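Predicted metal-dependent hydrolase of the TIM-barrel fold (Lactobacillus casei, PDB 2QPX) is probably a zinc-dependent hydrolase of the amidohydrolase superfamily, holding two zinc ions in a TIM-barrel active site, with a substrate that is not established. Local coordinates at residues A[20-24]-A[104-110]; A[25-31]-A[73-79]; A[58-63]-A[324-328]; A[82-87]-A[118-122]. All coordinates share one frame. Residue numbers count along the deposited sequence, not the author numbering.

Contact 1: residues A[20-24]-A[104-110]; sequences HFLID and FVPDDPI. With ZN (zinc ion), chain B; EDO (1,2-ethanediol), chain L.
Two extended, non-helical loops, segment 20-24 (following strand 14-19) and segment 104-110 (following strand 95-101), meet in a single beta bridge at Ile23 and Pro109, CA to CA 4.2 Å. Nearly linear hydrogen bonds frame it: Ile110 N to Leu22 O and Asp24 N to Asp108 O, each 2.9 Å. Asp108 takes left-handed backbone angles (59/49), turning the chain between Pro106 and Ile110. The Pro106 ring is the bump in the middle: its CG lies 3.7 Å from Ile23 CG2, and its CD 3.9 Å from Phe21 CB. The Phe21 ring (chi1 m) fills the gap beside it, CD2 3.2 Å from Phe104 O and CD1 3.2 Å from Ile110 O. One water joins His20 ND1, Phe21 N and Phe104 O; another links Leu22 N to Ile110 O. At the far end the edge of Phe104 meets the His20 face, centroids 5.4 Å apart, planes at 82°. His20 NE2 binds zinc at 2.1 Å, completing with His18 the HxH pair that ends the first barrel strand in amidohydrolases.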
loop_
_atom_site.group_PDB
_atom_site.type_symbol
_atom_site.label_atom_id
_atom_site.label_comp_id
_atom_site.label_asym_id
_atom_site.label_seq_id
_atom_site.Cartn_x
_atom_site.Cartn_y
_atom_site.Cartn_z
ATOM N N HIS A 20 -17.285 6.141 -20.879
ATOM C CA HIS A 20 -17.200 5.377 -22.108
ATOM C C HIS A 20 -18.595 5.110 -22.726
ATOM O O HIS A 20 -19.656 5.250 -22.082
ATOM C CB HIS A 20 -16.482 4.065 -21.829
ATOM C CG HIS A 20 -15.031 4.246 -21.476
ATOM N ND1 HIS A 20 -14.099 4.675 -22.391
ATOM C CD2 HIS A 20 -14.357 4.065 -20.308
ATOM C CE1 HIS A 20 -12.913 4.788 -21.788
ATOM N NE2 HIS A 20 -13.040 4.417 -20.523
ATOM N N PHE A 21 -18.588 4.760 -24.006
ATOM C CA PHE A 21 -19.817 4.510 -24.729
ATOM C C PHE A 21 -20.683 3.442 -24.072
ATOM O O PHE A 21 -20.199 2.423 -23.538
ATOM C CB PHE A 21 -19.536 3.975 -26.118
ATOM C CG PHE A 21 -18.847 4.926 -27.043
ATOM C CD1 PHE A 21 -19.405 6.110 -27.425
ATOM C CD2 PHE A 21 -17.605 4.591 -27.570
ATOM C CE1 PHE A 21 -18.768 6.950 -28.347
ATOM C CE2 PHE A 21 -16.973 5.431 -28.462
ATOM C CZ PHE A 21 -17.564 6.602 -28.850
ATOM N N LEU A 22 -21.993 3.670 -24.186
ATOM C CA LEU A 22 -22.988 2.640 -23.931
ATOM C C LEU A 22 -23.183 1.732 -25.138
ATOM O O LEU A 22 -22.794 2.091 -26.252
ATOM C CB LEU A 22 -24.343 3.295 -23.530
ATOM C CG LEU A 22 -24.330 4.154 -22.262
ATOM C CD1 LEU A 22 -25.600 5.051 -22.232
ATOM C CD2 LEU A 22 -24.301 3.262 -21.034
ATOM N N ILE A 23 -23.821 0.585 -24.904
ATOM C CA ILE A 23 -24.200 -0.323 -25.971
ATOM C C ILE A 23 -25.702 -0.303 -26.223
ATOM O O ILE A 23 -26.486 0.216 -25.448
ATOM C CB ILE A 23 -23.714 -1.773 -25.696
ATOM C CG1 ILE A 23 -24.548 -2.470 -24.610
ATOM C CG2 ILE A 23 -22.171 -1.802 -25.437
ATOM C CD1 ILE A 23 -24.292 -3.974 -24.494
ATOM N N ASP A 24 -26.055 -0.826 -27.390
ATOM C CA ASP A 24 -27.444 -1.038 -27.826
ATOM C C ASP A 24 -28.242 -1.828 -26.792
ATOM O O ASP A 24 -27.880 -2.951 -26.471
ATOM C CB ASP A 24 -27.377 -1.774 -29.181
ATOM C CG ASP A 24 -28.728 -1.970 -29.862
ATOM O OD1 ASP A 24 -29.774 -1.707 -29.286
ATOM O OD2 ASP A 24 -28.694 -2.405 -31.027
ATOM N N PHE A 104 -12.173 3.756 -26.749
ATOM C CA PHE A 104 -12.652 2.411 -26.384
ATOM C C PHE A 104 -14.018 2.165 -27.001
ATOM O O PHE A 104 -14.935 2.956 -26.808
ATOM C CB PHE A 104 -12.769 2.258 -24.875
ATOM C CG PHE A 104 -13.495 0.995 -24.443
ATOM C CD1 PHE A 104 -12.965 -0.240 -24.705
ATOM C CD2 PHE A 104 -14.765 1.068 -23.854
ATOM C CE1 PHE A 104 -13.652 -1.385 -24.364
ATOM C CE2 PHE A 104 -15.434 -0.068 -23.492
ATOM C CZ PHE A 104 -14.896 -1.289 -23.775
ATOM N N VAL A 105 -14.151 1.064 -27.724
ATOM C CA VAL A 105 -15.403 0.752 -28.396
ATOM C C VAL A 105 -15.901 -0.602 -27.918
ATOM O O VAL A 105 -15.326 -1.651 -28.258
ATOM C CB VAL A 105 -15.217 0.733 -29.911
ATOM C CG1 VAL A 105 -16.550 0.330 -30.603
ATOM C CG2 VAL A 105 -14.749 2.093 -30.413
ATOM N N PRO A 106 -16.970 -0.611 -27.097
ATOM C CA PRO A 106 -17.516 -1.911 -26.664
ATOM C C PRO A 106 -18.261 -2.545 -27.827
ATOM O O PRO A 106 -18.677 -1.849 -28.746
ATOM C CB PRO A 106 -18.488 -1.529 -25.542
ATOM C CG PRO A 106 -18.929 -0.130 -25.892
ATOM C CD PRO A 106 -17.737 0.525 -26.571
ATOM N N ASP A 107 -18.461 -3.855 -27.775
ATOM C CA ASP A 107 -19.227 -4.532 -28.822
ATOM C C ASP A 107 -20.670 -4.046 -28.819
ATOM O O ASP A 107 -21.238 -3.827 -27.759
ATOM C CB ASP A 107 -19.215 -6.045 -28.599
ATOM C CG ASP A 107 -17.871 -6.688 -28.829
ATOM O OD1 ASP A 107 -16.987 -6.095 -29.459
ATOM O OD2 ASP A 107 -17.712 -7.822 -28.357
ATOM N N ASP A 108 -21.252 -3.900 -30.008
ATOM C CA ASP A 108 -22.601 -3.369 -30.219
ATOM C C ASP A 108 -22.759 -1.943 -29.677
ATOM O O ASP A 108 -23.718 -1.652 -28.960
ATOM C CB ASP A 108 -23.625 -4.320 -29.598
ATOM C CG ASP A 108 -23.363 -5.737 -29.962
ATOM O OD1 ASP A 108 -23.614 -6.097 -31.138
ATOM O OD2 ASP A 108 -22.865 -6.503 -29.109
ATOM N N PRO A 109 -21.808 -1.049 -30.026
ATOM C CA PRO A 109 -21.791 0.269 -29.408
ATOM C C PRO A 109 -22.864 1.212 -29.937
ATOM O O PRO A 109 -23.336 1.063 -31.091
ATOM C CB PRO A 109 -20.456 0.852 -29.863
ATOM C CG PRO A 109 -20.250 0.244 -31.183
ATOM C CD PRO A 109 -20.734 -1.175 -31.039
ATOM N N ILE A 110 -23.200 2.188 -29.106
ATOM C CA ILE A 110 -23.799 3.436 -29.545
ATOM C C ILE A 110 -22.663 4.470 -29.673
ATOM O O ILE A 110 -22.133 4.929 -28.667
ATOM C CB ILE A 110 -24.924 3.929 -28.599
ATOM C CG1 ILE A 110 -26.044 2.871 -28.499
ATOM C CG2 ILE A 110 -25.464 5.280 -29.032
ATOM C CD1 ILE A 110 -26.999 3.133 -27.372
HETATM ZN ZN ZN B . -11.510 4.617 -19.124
HETATM C C1 EDO L . -28.080 -6.433 -31.392
HETATM O O1 EDO L . -27.923 -7.707 -30.755
HETATM C C2 EDO L . -29.493 -5.916 -31.162
HETATM O O2 EDO L . -29.712 -4.684 -31.876
HETATM O O HOH W 1 -15.762 4.682 -24.876
HETATM O O HOH W 2 -22.776 5.650 -26.101
HETATM O O HOH W 3 -10.603 2.908 -18.386
#

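Contact 2: residues A[25-31]-A[73-79]; sequences GKVPNRD and PLAAMND
A loop-to-loop contact beside the TIM barrel joins the turn entering helix 30-37 to the loop leading into helix 79-92, extended from Ala75 to Asn78, away from the zinc site. Lys26 and Ala76 lie closest in the backbone, CA to CA 5.0 Å, and Met77 N donates to Gly25 O at 2.9 Å, 175°. The Ala76 methyl fits the concave side of the turn, its CB 3.5 Å from Val27 O and 3.7 Å from Lys26 O. At the solvent-exposed end, Lys26 NZ forms a salt bridge with Asp79 OD1 at 3.0 Å and another with Asp24. Arg30, extended (chi1 to chi3 all t), reaches from the first helical turn; its guanidinium also pairs with Glu324, and Met77 CE (a selenomethionine) lies over one face, 3.5 Å from Arg30 NE. Waters bridge Pro28 O to Leu74 O and Arg30 NH2 to Pro73 O. Leu74 CD1 rests 3.6 Å from Asp31 OD2, whose carboxylate bonds Tyr56. Arg30 NH1 gathers two carbonyls, Ala75 O at 2.8 Å and Pro73 O at 3.0 Å.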
loop_
_atom_site.group_PDB
_atom_site.type_symbol
_atom_site.label_atom_id
_atom_site.label_comp_id
_atom_site.label_asym_id
_atom_site.label_seq_id
_atom_site.Cartn_x
_atom_site.Cartn_y
_atom_site.Cartn_z
ATOM N N GLY A 25 -29.314 -1.214 -26.278
ATOM C CA GLY A 25 -30.160 -1.799 -25.247
ATOM C C GLY A 25 -30.894 -3.060 -25.703
ATOM O O GLY A 25 -31.350 -3.849 -24.885
ATOM N N LYS A 26 -30.973 -3.276 -27.014
ATOM C CA LYS A 26 -31.629 -4.459 -27.593
ATOM C C LYS A 26 -30.768 -5.724 -27.585
ATOM O O LYS A 26 -31.258 -6.808 -27.913
ATOM C CB LYS A 26 -32.075 -4.146 -29.031
ATOM C CG LYS A 26 -33.003 -2.975 -29.119
ATOM C CD LYS A 26 -33.532 -2.766 -30.567
ATOM C CE LYS A 26 -32.420 -2.253 -31.497
ATOM N NZ LYS A 26 -31.848 -0.952 -31.016
ATOM N N VAL A 27 -29.477 -5.615 -27.228
ATOM C CA VAL A 27 -28.610 -6.794 -27.181
ATOM C C VAL A 27 -29.200 -7.866 -26.275
ATOM O O VAL A 27 -29.591 -7.579 -25.161
ATOM C CB VAL A 27 -27.169 -6.363 -26.685
ATOM C CG1 VAL A 27 -26.393 -7.516 -26.066
ATOM C CG2 VAL A 27 -26.427 -5.675 -27.850
ATOM N N PRO A 28 -29.300 -9.105 -26.759
ATOM C CA PRO A 28 -30.098 -10.088 -26.023
ATOM C C PRO A 28 -29.576 -10.631 -24.686
ATOM O O PRO A 28 -30.388 -10.877 -23.769
ATOM C CB PRO A 28 -30.251 -11.239 -27.050
ATOM C CG PRO A 28 -29.045 -11.123 -27.911
ATOM C CD PRO A 28 -28.856 -9.630 -28.066
ATOM N N ASN A 29 -28.265 -10.781 -24.549
ATOM C CA ASN A 29 -27.692 -11.467 -23.359
ATOM C C ASN A 29 -27.283 -10.426 -22.307
ATOM O O ASN A 29 -26.133 -10.348 -21.893
ATOM C CB ASN A 29 -26.499 -12.351 -23.775
ATOM C CG ASN A 29 -25.426 -11.596 -24.580
ATOM O OD1 ASN A 29 -25.690 -10.529 -25.177
ATOM N ND2 ASN A 29 -24.201 -12.153 -24.607
ATOM N N ARG A 30 -28.249 -9.638 -21.863
ATOM C CA ARG A 30 -28.002 -8.496 -20.991
ATOM C C ARG A 30 -27.335 -8.899 -19.648
ATOM O O ARG A 30 -26.377 -8.258 -19.198
ATOM C CB ARG A 30 -29.300 -7.736 -20.761
ATOM C CG ARG A 30 -29.209 -6.630 -19.786
ATOM C CD ARG A 30 -30.408 -5.642 -19.966
ATOM N NE ARG A 30 -30.427 -4.728 -18.845
ATOM C CZ ARG A 30 -31.393 -4.583 -17.974
ATOM N NH1 ARG A 30 -32.576 -5.117 -18.189
ATOM N NH2 ARG A 30 -31.202 -3.806 -16.943
ATOM N N ASP A 31 -27.829 -9.948 -18.993
ATOM C CA ASP A 31 -27.220 -10.426 -17.727
ATOM C C ASP A 31 -25.726 -10.742 -17.931
ATOM O O ASP A 31 -24.865 -10.270 -17.185
ATOM C CB ASP A 31 -27.964 -11.668 -17.244
ATOM C CG ASP A 31 -27.609 -12.106 -15.846
ATOM O OD1 ASP A 31 -26.790 -11.515 -15.176
ATOM O OD2 ASP A 31 -28.267 -13.039 -15.338
ATOM N N PRO A 73 -36.660 -8.065 -14.858
ATOM C CA PRO A 73 -35.720 -6.997 -14.607
ATOM C C PRO A 73 -34.468 -7.003 -15.502
ATOM O O PRO A 73 -33.859 -5.952 -15.657
ATOM C CB PRO A 73 -35.345 -7.199 -13.146
ATOM C CG PRO A 73 -35.551 -8.677 -12.910
ATOM C CD PRO A 73 -36.770 -8.976 -13.702
ATOM N N LEU A 74 -34.124 -8.152 -16.076
ATOM C CA LEU A 74 -32.947 -8.278 -16.944
ATOM C C LEU A 74 -33.258 -8.369 -18.451
ATOM O O LEU A 74 -32.390 -8.707 -19.260
ATOM C CB LEU A 74 -32.067 -9.444 -16.461
ATOM C CG LEU A 74 -31.539 -9.283 -15.027
ATOM C CD1 LEU A 74 -30.730 -10.513 -14.620
ATOM C CD2 LEU A 74 -30.714 -8.008 -14.898
ATOM N N ALA A 75 -34.466 -8.001 -18.840
ATOM C CA ALA A 75 -34.866 -8.012 -20.235
ATOM C C ALA A 75 -34.072 -7.022 -21.071
ATOM O O ALA A 75 -33.772 -5.926 -20.594
ATOM C CB ALA A 75 -36.361 -7.668 -20.342
ATOM N N ALA A 76 -33.783 -7.387 -22.315
ATOM C CA ALA A 76 -33.365 -6.403 -23.320
ATOM C C ALA A 76 -34.481 -5.358 -23.488
ATOM O O ALA A 76 -35.631 -5.590 -23.115
ATOM C CB ALA A 76 -33.012 -7.084 -24.662
HETATM N N MSE A 77 -34.131 -4.179 -23.996
HETATM C CA MSE A 77 -35.048 -3.053 -24.049
HETATM C C MSE A 77 -35.026 -2.444 -25.433
HETATM O O MSE A 77 -33.960 -2.215 -26.013
HETATM C CB MSE A 77 -34.669 -1.995 -23.004
HETATM C CG MSE A 77 -34.847 -2.467 -21.577
HETATM SE SE MSE A 77 -34.014 -1.368 -20.257
HETATM C CE MSE A 77 -32.268 -2.188 -20.334
ATOM N N ASN A 78 -36.233 -2.165 -25.950
ATOM C CA ASN A 78 -36.342 -1.387 -27.180
ATOM C C ASN A 78 -36.002 0.081 -26.921
ATOM O O ASN A 78 -35.765 0.493 -25.789
ATOM C CB ASN A 78 -37.738 -1.575 -27.802
ATOM C CG ASN A 78 -37.840 -2.846 -28.626
ATOM O OD1 ASN A 78 -36.831 -3.375 -29.080
ATOM N ND2 ASN A 78 -39.079 -3.319 -28.872
ATOM N N ASP A 79 -35.921 0.882 -27.980
ATOM C CA ASP A 79 -35.358 2.215 -27.821
ATOM C C ASP A 79 -36.091 3.146 -26.835
ATOM O O ASP A 79 -35.460 3.847 -26.039
ATOM C CB ASP A 79 -35.195 2.858 -29.198
ATOM C CG ASP A 79 -34.232 2.098 -30.098
ATOM O OD1 ASP A 79 -33.576 1.130 -29.679
ATOM O OD2 ASP A 79 -34.107 2.497 -31.289
HETATM O O HOH W 4 -31.693 -10.281 -21.371
HETATM O O HOH W 5 -33.553 -3.412 -15.201
#

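Contact 3: residues A[58-63]-A[324-328]; sequences GFLALA and EMYGL
Phe59 lays its ring across the first turns of helix 323-342, with one face over Met325 N, CZ 3.6 Å from Met325 CB and CD1 3.7 Å from Leu328 CD2. Its chi1 is m and chi2 near 5°, which carries the ring across from a CA-to-CB bond that starts sideways. Met325 SE (a selenomethionine) stands 5.5 Å from the Phe59 ring centroid, an oblique Met-aromatic contact. Segments 58-63 and 324-328 are both helical and cross almost at right angles, 102°, with axes 9.1 Å apart; the closest CA pair, Phe59 and Glu324, is 5.5 Å apart. Two glycines let side chains sink in. Leu62 CD2 presses onto the bare backbone at 327, 3.5 Å from Gly327 C and 3.4 Å from Leu328 N, while Leu328 CD2 comes within 4.0 Å of Gly58 CA; a CB on either glycine would clash. Leu62 CD1 and Leu328 CD1 close the middle at 4.1 Å. Glu324 folds over the edge (chi1 m, chi2 p), its CG 3.6 Å from Phe59 O and its OE2 3.5 Å from Ala63 CB; that carboxylate bonds Tyr85 and Arg30. Phe346 of the second subunit packs on Leu328. Fully buried, this is near-orthogonal helix packing, joining helix 54-66 to the helix that follows the Asp318 zinc ligand in the TIM barrel.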
loop_
_atom_site.group_PDB
_atom_site.type_symbol
_atom_site.label_atom_id
_atom_site.label_comp_id
_atom_site.label_asym_id
_atom_site.label_seq_id
_atom_site.Cartn_x
_atom_site.Cartn_y
_atom_site.Cartn_z
ATOM N N GLY A 58 -23.809 -5.678 -7.221
ATOM C CA GLY A 58 -24.206 -4.273 -7.230
ATOM C C GLY A 58 -24.938 -3.900 -8.490
ATOM O O GLY A 58 -25.934 -3.196 -8.440
ATOM N N PHE A 59 -24.438 -4.364 -9.624
ATOM C CA PHE A 59 -25.121 -4.081 -10.892
ATOM C C PHE A 59 -26.506 -4.678 -10.897
ATOM O O PHE A 59 -27.471 -4.036 -11.326
ATOM C CB PHE A 59 -24.387 -4.700 -12.093
ATOM C CG PHE A 59 -23.129 -3.977 -12.532
ATOM C CD1 PHE A 59 -22.599 -2.904 -11.852
ATOM C CD2 PHE A 59 -22.488 -4.414 -13.660
ATOM C CE1 PHE A 59 -21.426 -2.298 -12.290
ATOM C CE2 PHE A 59 -21.325 -3.810 -14.103
ATOM C CZ PHE A 59 -20.801 -2.759 -13.411
ATOM N N LEU A 60 -26.636 -5.912 -10.428
ATOM C CA LEU A 60 -27.969 -6.558 -10.369
ATOM C C LEU A 60 -28.914 -5.821 -9.467
ATOM O O LEU A 60 -30.116 -5.718 -9.761
ATOM C CB LEU A 60 -27.854 -7.985 -9.843
ATOM C CG LEU A 60 -27.277 -9.032 -10.747
ATOM C CD1 LEU A 60 -27.425 -10.425 -10.060
ATOM C CD2 LEU A 60 -27.912 -9.055 -12.156
ATOM N N ALA A 61 -28.418 -5.331 -8.340
ATOM C CA ALA A 61 -29.237 -4.606 -7.390
ATOM C C ALA A 61 -29.795 -3.360 -8.056
ATOM O O ALA A 61 -30.984 -3.047 -7.907
ATOM C CB ALA A 61 -28.409 -4.228 -6.114
ATOM N N LEU A 62 -28.970 -2.648 -8.808
ATOM C CA LEU A 62 -29.434 -1.442 -9.483
ATOM C C LEU A 62 -30.403 -1.782 -10.608
ATOM O O LEU A 62 -31.396 -1.100 -10.761
ATOM C CB LEU A 62 -28.290 -0.554 -9.991
ATOM C CG LEU A 62 -27.782 0.538 -9.031
ATOM C CD1 LEU A 62 -26.940 -0.126 -7.965
ATOM C CD2 LEU A 62 -26.981 1.557 -9.797
ATOM N N ALA A 63 -30.152 -2.853 -11.341
ATOM C CA ALA A 63 -31.075 -3.287 -12.385
ATOM C C ALA A 63 -32.461 -3.546 -11.833
ATOM O O ALA A 63 -33.464 -3.188 -12.430
ATOM C CB ALA A 63 -30.561 -4.499 -13.144
ATOM N N GLU A 324 -26.211 0.840 -15.387
ATOM C CA GLU A 324 -25.901 0.320 -14.039
ATOM C C GLU A 324 -24.471 0.609 -13.605
ATOM O O GLU A 324 -24.222 0.809 -12.413
ATOM C CB GLU A 324 -26.120 -1.190 -13.945
ATOM C CG GLU A 324 -27.554 -1.636 -14.067
ATOM C CD GLU A 324 -28.057 -1.868 -15.499
ATOM O OE1 GLU A 324 -27.470 -1.380 -16.475
ATOM O OE2 GLU A 324 -29.142 -2.483 -15.630
HETATM N N MSE A 325 -23.526 0.565 -14.541
HETATM C CA MSE A 325 -22.148 0.771 -14.160
HETATM C C MSE A 325 -21.944 2.237 -13.800
HETATM O O MSE A 325 -21.181 2.551 -12.888
HETATM C CB MSE A 325 -21.195 0.325 -15.260
HETATM C CG MSE A 325 -19.701 0.412 -14.905
HETATM SE SE MSE A 325 -18.593 -0.462 -16.203
HETATM C CE MSE A 325 -16.842 -0.073 -15.383
ATOM N N TYR A 326 -22.596 3.147 -14.548
ATOM C CA TYR A 326 -22.578 4.540 -14.172
ATOM C C TYR A 326 -23.226 4.767 -12.790
ATOM O O TYR A 326 -22.674 5.485 -11.911
ATOM C CB TYR A 326 -23.351 5.369 -15.205
ATOM C CG TYR A 326 -22.577 5.670 -16.497
ATOM C CD1 TYR A 326 -22.586 4.811 -17.578
ATOM C CD2 TYR A 326 -21.808 6.836 -16.597
ATOM C CE1 TYR A 326 -21.875 5.112 -18.726
ATOM C CE2 TYR A 326 -21.108 7.155 -17.748
ATOM C CZ TYR A 326 -21.161 6.301 -18.806
ATOM O OH TYR A 326 -20.463 6.660 -19.928
ATOM N N GLY A 327 -24.415 4.198 -12.612
ATOM C CA GLY A 327 -25.142 4.350 -11.354
ATOM C C GLY A 327 -24.383 3.837 -10.148
ATOM O O GLY A 327 -24.400 4.483 -9.086
ATOM N N LEU A 328 -23.771 2.665 -10.281
ATOM C CA LEU A 328 -23.048 2.092 -9.133
ATOM C C LEU A 328 -21.866 2.966 -8.704
ATOM O O LEU A 328 -21.640 3.197 -7.521
ATOM C CB LEU A 328 -22.605 0.654 -9.370
ATOM C CG LEU A 328 -21.997 -0.083 -8.166
ATOM C CD1 LEU A 328 -22.965 -0.110 -7.030
ATOM C CD2 LEU A 328 -21.590 -1.514 -8.569
#

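Contact 4: residues A[82-87]-A[118-122]; sequences YATYNH and ELVGI
Helix-end packing on the outer layer of the TIM barrel joins helix 79-92 to the C-terminal end of helix 113-120, the two helices flanking strand 95-101 in sequence. The backbones come close, Ala83 to Leu119 at 4.6 Å and His87 to Val120 at 5.2 Å between CA atoms, with small Ala83 allowing the approach. Leu119 (chi1 t, chi2 p) fills the gap: its CD1 lies 3.6 Å from Tyr82 CD2 and 4.0 Å from Ala83 CB. Tyr82 is held by its hydroxyl to Ile23 O. Asn86 ND2 turns back to Tyr82 O within its own helix at 2.9 Å, while Asn86 CB rests 3.4 Å from Leu119 O and its OD1 4.0 Å from Val120 CG1. Gly121 ends the helix with positive phi (87°), and a CB there would strike the His87 ring. That ring, chi1 m, has Val120 C over one face, 3.7 Å from His87 CE1. His87 ND1 makes two weak hydrogen bonds, to Ala83 O and to Leu119 O, each at 2.9 Å.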
loop_
_atom_site.group_PDB
_atom_site.type_symbol
_atom_site.label_atom_id
_atom_site.label_comp_id
_atom_site.label_asym_id
_atom_site.label_seq_id
_atom_site.Cartn_x
_atom_site.Cartn_y
_atom_site.Cartn_z
ATOM N N TYR A 82 -35.385 1.825 -23.333
ATOM C CA TYR A 82 -33.971 2.007 -22.968
ATOM C C TYR A 82 -33.685 3.466 -22.609
ATOM O O TYR A 82 -32.950 3.738 -21.648
ATOM C CB TYR A 82 -33.082 1.511 -24.086
ATOM C CG TYR A 82 -31.603 1.287 -23.725
ATOM C CD1 TYR A 82 -31.242 0.582 -22.574
ATOM C CD2 TYR A 82 -30.597 1.668 -24.589
ATOM C CE1 TYR A 82 -29.916 0.327 -22.295
ATOM C CE2 TYR A 82 -29.263 1.431 -24.310
ATOM C CZ TYR A 82 -28.929 0.711 -23.190
ATOM O OH TYR A 82 -27.578 0.437 -22.910
ATOM N N ALA A 83 -34.247 4.417 -23.362
ATOM C CA ALA A 83 -34.093 5.815 -23.010
ATOM C C ALA A 83 -34.727 6.097 -21.640
ATOM O O ALA A 83 -34.143 6.777 -20.804
ATOM C CB ALA A 83 -34.679 6.737 -24.120
ATOM N N THR A 84 -35.935 5.589 -21.413
ATOM C CA THR A 84 -36.585 5.750 -20.113
ATOM C C THR A 84 -35.711 5.236 -18.968
ATOM O O THR A 84 -35.520 5.909 -17.965
ATOM C CB THR A 84 -37.957 4.997 -20.079
ATOM O OG1 THR A 84 -38.828 5.591 -21.050
ATOM C CG2 THR A 84 -38.598 5.057 -18.697
ATOM N N TYR A 85 -35.173 4.060 -19.188
ATOM C CA TYR A 85 -34.330 3.372 -18.185
ATOM C C TYR A 85 -33.040 4.148 -17.893
ATOM O O TYR A 85 -32.692 4.405 -16.734
ATOM C CB TYR A 85 -34.010 1.976 -18.681
ATOM C CG TYR A 85 -33.274 1.109 -17.683
ATOM C CD1 TYR A 85 -33.842 0.795 -16.446
ATOM C CD2 TYR A 85 -32.004 0.618 -17.964
ATOM C CE1 TYR A 85 -33.179 0.010 -15.533
ATOM C CE2 TYR A 85 -31.326 -0.183 -17.032
ATOM C CZ TYR A 85 -31.934 -0.480 -15.819
ATOM O OH TYR A 85 -31.262 -1.252 -14.880
ATOM N N ASN A 86 -32.345 4.550 -18.951
ATOM C CA ASN A 86 -31.175 5.430 -18.795
ATOM C C ASN A 86 -31.532 6.737 -18.072
ATOM O O ASN A 86 -30.840 7.160 -17.144
ATOM C CB ASN A 86 -30.488 5.680 -20.139
ATOM C CG ASN A 86 -29.578 4.538 -20.538
ATOM O OD1 ASN A 86 -28.407 4.510 -20.154
ATOM N ND2 ASN A 86 -30.109 3.566 -21.281
ATOM N N HIS A 87 -32.627 7.387 -18.486
ATOM C CA HIS A 87 -33.049 8.612 -17.834
ATOM C C HIS A 87 -33.274 8.398 -16.328
ATOM O O HIS A 87 -32.959 9.254 -15.525
ATOM C CB HIS A 87 -34.306 9.196 -18.502
ATOM C CG HIS A 87 -34.041 10.047 -19.698
ATOM N ND1 HIS A 87 -33.388 9.581 -20.814
ATOM C CD2 HIS A 87 -34.422 11.317 -19.984
ATOM C CE1 HIS A 87 -33.329 10.546 -21.720
ATOM N NE2 HIS A 87 -33.947 11.615 -21.237
ATOM N N GLU A 118 -29.268 11.975 -26.265
ATOM C CA GLU A 118 -30.737 11.760 -26.269
ATOM C C GLU A 118 -31.119 10.609 -25.330
ATOM O O GLU A 118 -32.133 10.676 -24.588
ATOM C CB GLU A 118 -31.300 11.477 -27.684
ATOM C CG GLU A 118 -32.764 10.941 -27.617
ATOM C CD GLU A 118 -33.527 10.843 -28.941
ATOM O OE1 GLU A 118 -33.032 11.442 -29.944
ATOM O OE2 GLU A 118 -34.616 10.195 -28.932
ATOM N N LEU A 119 -30.335 9.551 -25.368
ATOM C CA LEU A 119 -30.567 8.366 -24.572
ATOM C C LEU A 119 -30.504 8.654 -23.068
ATOM O O LEU A 119 -31.352 8.178 -22.297
ATOM C CB LEU A 119 -29.529 7.306 -24.968
ATOM C CG LEU A 119 -29.701 5.992 -24.280
ATOM C CD1 LEU A 119 -31.008 5.230 -24.826
ATOM C CD2 LEU A 119 -28.420 5.176 -24.453
ATOM N N VAL A 120 -29.498 9.420 -22.638
ATOM C CA VAL A 120 -29.218 9.616 -21.222
ATOM C C VAL A 120 -29.835 10.907 -20.675
ATOM O O VAL A 120 -29.959 11.062 -19.469
ATOM C CB VAL A 120 -27.687 9.500 -20.936
ATOM C CG1 VAL A 120 -27.157 8.119 -21.378
ATOM C CG2 VAL A 120 -26.878 10.634 -21.568
ATOM N N GLY A 121 -30.156 11.842 -21.571
ATOM C CA GLY A 121 -30.834 13.083 -21.214
ATOM C C GLY A 121 -29.973 14.262 -20.785
ATOM O O GLY A 121 -30.495 15.249 -20.220
ATOM N N ILE A 122 -28.667 14.172 -21.062
ATOM C CA ILE A 122 -27.706 15.180 -20.652
ATOM C C ILE A 122 -26.659 15.308 -21.748
ATOM O O ILE A 122 -26.498 14.408 -22.558
ATOM C CB ILE A 122 -27.054 14.832 -19.274
ATOM C CG1 ILE A 122 -26.428 13.435 -19.278
ATOM C CG2 ILE A 122 -28.096 14.974 -18.108
ATOM C CD1 ILE A 122 -25.619 13.082 -18.025
#

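Contact 3 is wholly buried and mainly apolar, whereas contacts 1, 2 and 4 mix buried and exposed residues. Two backbone hydrogen bonds set contact 1; contact 2 has one, and adds the charged side chains of buried Arg30 and exposed Lys26; side chains dominate the helix pairs, 3 and 4. Only contact 1 holds a zinc ligand. All four interlock. Segments 20-24 and 25-31 run on directly, and the Leu22 side chain reaches Tyr326 of contact 3 and Asn86, Leu119 and Val120 of contact 4. Glu324 of contact 3 receives Arg30 from contact 2 at 2.8 Å (NH2 to OE2) and Tyr85 from helix 79-92 at 2.6 Å (OH to OE2), a polar junction of three contacts.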